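Side-chain contact in sugar kinase (Agrobacterium tumefaciens, PDB 2RBC), which probably transfers a phosphate from ATP to a sugar, as a putative ribokinase of the pfkB carbohydrate kinase family: residues Glu288-Ser292 / Arg293-Arg297. Residues are numbered along the deposited sequence; the frame is centred on the assembly and turned at random.
Sequences EGMQS and RAAVR. With SO4 (sulfate ion), chain C; SO4 (sulfate ion), chain B.
Met290, a selenomethionine, sends CG out opposite its own backbone N (chi1 -163°), and an extended chi2 (173°) then carries SE over the first turn of the helix ahead. Its CG meets Ala294 CB at 3.7 Å, while SE lies 3.7 Å from Ala295 N, with Ala295 CB a little farther from SE, at 4.3 Å. The residue before the helix, Gln291, is the N-cap, but what it offers the turn is its carbonyl: Gln291 O accepts from Ala295 N at 2.9 Å. Ser292 O repeats the pattern with Val296 N at 2.8 Å, and Val296 CG2 rests against that same oxygen. Ser292 OG turns to Glu252 instead.

Two arginines one turn apart each donate to a sulfate, probably from the crystallisation liquor; Gln261 and Arg332 also contribute to sulfate binding. Arg293 runs straight to CD and bends at chi3 (-69°), bringing NE to O4 of the chain C sulfate at 3.0 Å; its NH2 adds a weak bond to O2. Arg297 gives NH2 to O2 of the chain B sulfate at 2.9 Å, and one face of its guanidinium takes Arg293 CD near the rim. Gln261 OE1 accepts from both Arg293 NH1 and Arg297 NE.

Gly289 closes helix 274-287 with a Schellman motif, and helix 292-307 then starts with Ala295 against Phe282 and Ala285 of that helix, Val296 on strands 248-251 and 258-261, and Arg297 beside helix 319-330.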
ATOM      1  N   GLU A 288     -19.109 -16.501 -27.158  1.00 22.31           N
ATOM      2  CA  GLU A 288     -20.362 -17.245 -27.223  1.00 22.61           C
ATOM      3  C   GLU A 288     -21.235 -17.000 -28.481  1.00 22.94           C
ATOM      4  O   GLU A 288     -22.231 -17.676 -28.639  1.00 22.24           O
ATOM      5  CB  GLU A 288     -21.225 -16.955 -25.981  1.00 22.21           C
ATOM      6  CG  GLU A 288     -20.612 -17.331 -24.679  1.00 23.28           C
ATOM      7  CD  GLU A 288     -21.479 -17.011 -23.459  1.00 24.43           C
ATOM      8  OE1 GLU A 288     -22.578 -16.404 -23.610  1.00 21.06           O
ATOM      9  OE2 GLU A 288     -21.049 -17.408 -22.347  1.00 22.98           O
ATOM     10  N   GLY A 289     -20.906 -16.006 -29.309  1.00 23.48           N
ATOM     11  CA  GLY A 289     -21.641 -15.712 -30.513  1.00 24.00           C
ATOM     12  C   GLY A 289     -22.923 -14.943 -30.256  1.00 25.13           C
ATOM     13  O   GLY A 289     -23.892 -15.048 -31.010  1.00 22.95           O
HETATM   14  N   MSE A 290     -22.947 -14.153 -29.198  1.00 25.08           N
HETATM   15  CA  MSE A 290     -24.165 -13.457 -28.817  1.00 27.41           C
HETATM   16  C   MSE A 290     -24.401 -12.243 -29.718  1.00 26.13           C
HETATM   17  O   MSE A 290     -23.452 -11.604 -30.136  1.00 24.61           O
HETATM   18  CB  MSE A 290     -24.031 -12.983 -27.367  1.00 28.01           C
HETATM   19  CG  MSE A 290     -25.329 -12.628 -26.750  1.00 30.48           C
HETATM   20 SE   MSE A 290     -25.116 -12.253 -24.847  0.80 37.72          SE
HETATM   21  CE  MSE A 290     -24.396 -13.959 -24.397  1.00 13.36           C
ATOM     22  N   GLN A 291     -25.669 -11.934 -30.003  1.00 25.86           N
ATOM     23  CA  GLN A 291     -26.010 -10.698 -30.700  1.00 25.77           C
ATOM     24  C   GLN A 291     -25.558  -9.476 -29.919  1.00 24.99           C
ATOM     25  O   GLN A 291     -25.454  -9.500 -28.689  1.00 22.55           O
ATOM     26  CB  GLN A 291     -27.508 -10.622 -30.984  1.00 27.68           C
ATOM     27  CG  GLN A 291     -27.998 -11.702 -31.946  1.00 29.56           C
ATOM     28  CD  GLN A 291     -27.219 -11.709 -33.256  1.00 37.57           C
ATOM     29  OE1 GLN A 291     -27.234 -10.721 -34.007  1.00 43.58           O
ATOM     30  NE2 GLN A 291     -26.512 -12.808 -33.529  1.00 39.40           N
ATOM     31  N   SER A 292     -25.272  -8.404 -30.651  1.00 24.13           N
ATOM     32  CA  SER A 292     -24.647  -7.200 -30.077  1.00 24.51           C
ATOM     33  C   SER A 292     -25.451  -6.545 -28.958  1.00 23.92           C
ATOM     34  O   SER A 292     -24.905  -6.278 -27.883  1.00 25.28           O
ATOM     35  CB  SER A 292     -24.398  -6.172 -31.173  1.00 23.73           C
ATOM     36  OG  SER A 292     -23.487  -6.716 -32.104  1.00 28.92           O
ATOM     37  N   ARG A 293     -26.735  -6.327 -29.178  1.00 23.43           N
ATOM     38  CA  ARG A 293     -27.543  -5.678 -28.140  1.00 23.62           C
ATOM     39  C   ARG A 293     -27.631  -6.567 -26.886  1.00 23.76           C
ATOM     40  O   ARG A 293     -27.424  -6.081 -25.766  1.00 22.91           O
ATOM     41  CB  ARG A 293     -28.932  -5.260 -28.639  1.00 23.75           C
ATOM     42  CG  ARG A 293     -29.738  -4.538 -27.551  1.00 23.57           C
ATOM     43  CD  ARG A 293     -31.118  -4.072 -28.043  1.00 25.62           C
ATOM     44  NE  ARG A 293     -30.981  -2.989 -29.005  1.00 24.92           N
ATOM     45  CZ  ARG A 293     -30.722  -1.722 -28.691  1.00 26.08           C
ATOM     46  NH1 ARG A 293     -30.597  -1.335 -27.435  1.00 26.53           N
ATOM     47  NH2 ARG A 293     -30.635  -0.814 -29.652  1.00 27.51           N
ATOM     48  N   ALA A 294     -27.886  -7.867 -27.066  1.00 22.71           N
ATOM     49  CA  ALA A 294     -27.867  -8.841 -25.935  1.00 22.50           C
ATOM     50  C   ALA A 294     -26.551  -8.781 -25.137  1.00 22.39           C
ATOM     51  O   ALA A 294     -26.543  -8.792 -23.890  1.00 20.96           O
ATOM     52  CB  ALA A 294     -28.105 -10.247 -26.457  1.00 22.73           C
ATOM     53  N   ALA A 295     -25.441  -8.686 -25.864  1.00 21.76           N
ATOM     54  CA  ALA A 295     -24.107  -8.626 -25.265  1.00 21.42           C
ATOM     55  C   ALA A 295     -23.874  -7.310 -24.527  1.00 21.25           C
ATOM     56  O   ALA A 295     -23.297  -7.289 -23.457  1.00 20.88           O
ATOM     57  CB  ALA A 295     -23.072  -8.828 -26.320  1.00 20.80           C
ATOM     58  N   VAL A 296     -24.327  -6.204 -25.096  1.00 21.13           N
ATOM     59  CA  VAL A 296     -24.198  -4.929 -24.437  1.00 20.90           C
ATOM     60  C   VAL A 296     -25.051  -4.923 -23.171  1.00 21.21           C
ATOM     61  O   VAL A 296     -24.630  -4.415 -22.157  1.00 21.02           O
ATOM     62  CB  VAL A 296     -24.565  -3.785 -25.352  1.00 21.12           C
ATOM     63  CG1 VAL A 296     -24.662  -2.481 -24.554  1.00 21.14           C
ATOM     64  CG2 VAL A 296     -23.553  -3.641 -26.495  1.00 19.35           C
ATOM     65  N   ARG A 297     -26.272  -5.436 -23.250  1.00 21.97           N
ATOM     66  CA  ARG A 297     -27.130  -5.550 -22.064  1.00 21.98           C
ATOM     67  C   ARG A 297     -26.530  -6.363 -20.933  1.00 21.50           C
ATOM     68  O   ARG A 297     -26.508  -5.904 -19.788  1.00 20.40           O
ATOM     69  CB  ARG A 297     -28.481  -6.174 -22.411  1.00 22.37           C
ATOM     70  CG  ARG A 297     -29.423  -5.225 -23.033  1.00 23.13           C
ATOM     71  CD  ARG A 297     -30.558  -5.933 -23.670  1.00 24.72           C
ATOM     72  NE  ARG A 297     -31.538  -4.973 -24.122  1.00 25.42           N
ATOM     73  CZ  ARG A 297     -32.761  -5.296 -24.518  1.00 27.54           C
ATOM     74  NH1 ARG A 297     -33.159  -6.557 -24.553  1.00 28.94           N
ATOM     75  NH2 ARG A 297     -33.594  -4.345 -24.860  1.00 26.56           N
TER
HETATM   76  S   SO4 C 323     -30.482  -3.256 -32.458  1.00100.21           S
HETATM   77  O1  SO4 C 323     -29.939  -3.795 -33.698  1.00101.11           O
HETATM   78  O2  SO4 C 323     -29.370  -2.635 -31.740  1.00100.38           O
HETATM   79  O3  SO4 C 323     -31.514  -2.261 -32.759  1.00 99.76           O
HETATM   80  O4  SO4 C 323     -31.059  -4.354 -31.685  1.00 99.08           O
HETATM   81  S   SO4 B 322     -33.964  -1.356 -22.631  1.00 96.58           S
HETATM   82  O1  SO4 B 322     -35.319  -1.698 -23.054  1.00 97.21           O
HETATM   83  O2  SO4 B 322     -33.003  -1.837 -23.612  1.00 96.75           O
HETATM   84  O3  SO4 B 322     -33.794   0.098 -22.542  1.00 96.60           O
HETATM   85  O4  SO4 B 322     -33.737  -2.011 -21.345  1.00 96.77           O